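Local coordinates for putative enoyl-CoA hydratase (Streptomyces coelicolor A3, PDB 3G64), which probably catalyses the hydration of enoyl-CoA thioesters or a related reaction of the crotonase family on an acyl-CoA substrate, at the interface of chains A and B. Numbering follows the deposited sequence. Chains: chain A/B, Putative enoyl-CoA hydratase.

The interface of chains A and B. Residues chain A 254, 259, 263; chain B 84, 87-88, 95, 98-99, 155.
A:Tyr259 and A:His263 stand one helical turn apart on the C-terminal helix of chain A, residues 257-267, and meet B:Thr87 and B:Ile84 on helix 80-87 of chain B, while A:Met254 lies in the short link between helices 239-253 and 257-267 with helical phi/psi of -67° and -11°. A:Tyr259 carries the polar link: its phenol OH, at the end of a long flat side chain, lies 2.5 Å from the hydroxyl OG1 of B:Thr87, a short hydrogen bond whose direction is not settled. OG1 meets the phenol at the ring edge, in plane. A chi1 of 56° places OG1 between backbone N and carbonyl carbon, where it also donates to the carbonyl O of B:Ile84 at 2.7 Å; a threonine can thus grip the tyrosine while tied to its own helix. CG of A:Met254, from the same chain, sits over one face of the ring, toward its rim. Branched aliphatic groups fill in around the aromatic: B:Leu88 brings CD2 to within 3.6 Å of ring atom CD2, and B:Leu155 sets CG and both methyls against CD1 and CE1. A phenylalanine in place of A:Tyr259 would probably keep much of this packing but leave B:Thr87 OG1 without its partner across the interface. A:Met254, a selenomethionine in the crystal, runs extended beyond CG, and its unbranched chain can reach past the ring to helix 92-111. Its selenium lies 3.9 Å from CD2 of B:Leu95, and its terminal CE reaches CE2 of B:Phe98 at 3.7 Å, the two side chains crossing at about a right angle. B:Asn99 comes to it tip to tip, with its amide OD1 3.6 Å from the selenium of A:Met254. At the other end, A:His263 lays CB and its ring against B:Leu88 CD1, with B:Ile84 CG2 beside them. The patch joins the C-terminal helical region of one subunit to helices 80-87 and 92-111 and the loop at B:Leu155 of its neighbour, and probably helps hold the deposited trimer together.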
# COMPACT_ATOMS: atom_id res chain seq x y z
N MSE A 254 -1.73 -5.59 -28.49
CA MSE A 254 -1.24 -4.94 -29.70
C MSE A 254 -1.58 -5.74 -30.98
O MSE A 254 -1.43 -5.21 -32.08
CB MSE A 254 0.25 -4.66 -29.61
CG MSE A 254 0.58 -3.43 -28.81
SE MSE A 254 2.49 -3.03 -28.95
CE MSE A 254 2.53 -1.47 -27.79
N TYR A 259 -6.62 -1.76 -30.56
CA TYR A 259 -5.39 -1.00 -30.69
C TYR A 259 -5.25 -0.47 -32.12
O TYR A 259 -4.88 0.68 -32.31
CB TYR A 259 -4.22 -1.90 -30.39
CG TYR A 259 -2.84 -1.27 -30.42
CD1 TYR A 259 -2.51 -0.21 -29.58
CD2 TYR A 259 -1.85 -1.80 -31.25
CE1 TYR A 259 -1.23 0.31 -29.57
CE2 TYR A 259 -0.56 -1.30 -31.24
CZ TYR A 259 -0.26 -0.25 -30.41
OH TYR A 259 1.02 0.24 -30.40
N HIS A 263 -5.48 3.75 -33.70
CA HIS A 263 -4.58 4.42 -34.63
C HIS A 263 -5.30 4.87 -35.92
O HIS A 263 -5.05 5.97 -36.42
CB HIS A 263 -3.40 3.52 -34.96
CG HIS A 263 -2.37 4.20 -35.80
ND1 HIS A 263 -2.28 4.03 -37.16
CD2 HIS A 263 -1.40 5.10 -35.47
CE1 HIS A 263 -1.30 4.77 -37.64
NE2 HIS A 263 -0.75 5.43 -36.63
N ILE B 84 3.39 3.67 -32.21
CA ILE B 84 2.13 2.97 -32.42
C ILE B 84 1.97 2.53 -33.87
O ILE B 84 1.75 1.36 -34.16
CB ILE B 84 0.92 3.77 -31.91
CG1 ILE B 84 0.99 3.91 -30.39
CG2 ILE B 84 -0.39 3.10 -32.32
CD1 ILE B 84 -0.27 4.51 -29.77
N THR B 87 4.24 -0.31 -34.63
CA THR B 87 3.98 -1.59 -33.95
C THR B 87 2.92 -2.39 -34.69
O THR B 87 2.89 -3.63 -34.61
CB THR B 87 3.57 -1.43 -32.45
OG1 THR B 87 2.43 -0.56 -32.34
CG2 THR B 87 4.73 -0.88 -31.64
N LEU B 88 2.08 -1.68 -35.43
CA LEU B 88 0.94 -2.29 -36.11
C LEU B 88 1.34 -3.23 -37.24
O LEU B 88 0.53 -4.02 -37.70
CB LEU B 88 -0.02 -1.22 -36.62
CG LEU B 88 -0.74 -0.43 -35.54
CD1 LEU B 88 -1.51 0.72 -36.17
CD2 LEU B 88 -1.66 -1.37 -34.77
N LEU B 95 6.82 -7.58 -31.07
CA LEU B 95 5.84 -7.01 -30.15
C LEU B 95 6.22 -7.34 -28.70
O LEU B 95 6.18 -6.47 -27.82
CB LEU B 95 4.43 -7.53 -30.47
CG LEU B 95 3.79 -6.98 -31.74
CD1 LEU B 95 2.46 -7.63 -32.02
CD2 LEU B 95 3.67 -5.44 -31.71
N PHE B 98 9.42 -5.39 -27.71
CA PHE B 98 9.18 -3.97 -27.42
C PHE B 98 8.64 -3.79 -26.01
O PHE B 98 9.12 -2.95 -25.23
CB PHE B 98 8.20 -3.34 -28.41
CG PHE B 98 7.75 -1.95 -27.99
CD1 PHE B 98 8.65 -0.90 -28.00
CD2 PHE B 98 6.46 -1.72 -27.55
CE1 PHE B 98 8.28 0.38 -27.60
CE2 PHE B 98 6.07 -0.43 -27.14
CZ PHE B 98 6.99 0.61 -27.17
N ASN B 99 7.62 -4.57 -25.69
CA ASN B 99 6.94 -4.42 -24.40
C ASN B 99 7.81 -4.91 -23.25
O ASN B 99 7.74 -4.38 -22.15
CB ASN B 99 5.58 -5.07 -24.43
CG ASN B 99 4.62 -4.34 -25.34
OD1 ASN B 99 4.26 -4.81 -26.42
ND2 ASN B 99 4.24 -3.15 -24.92
N LEU B 155 -5.01 -0.46 -25.07
CA LEU B 155 -4.08 -1.34 -24.34
C LEU B 155 -4.45 -1.38 -22.84
O LEU B 155 -5.28 -0.59 -22.41
CB LEU B 155 -2.64 -0.85 -24.52
CG LEU B 155 -2.06 -0.88 -25.94
CD1 LEU B 155 -0.60 -0.48 -25.92
CD2 LEU B 155 -2.22 -2.26 -26.57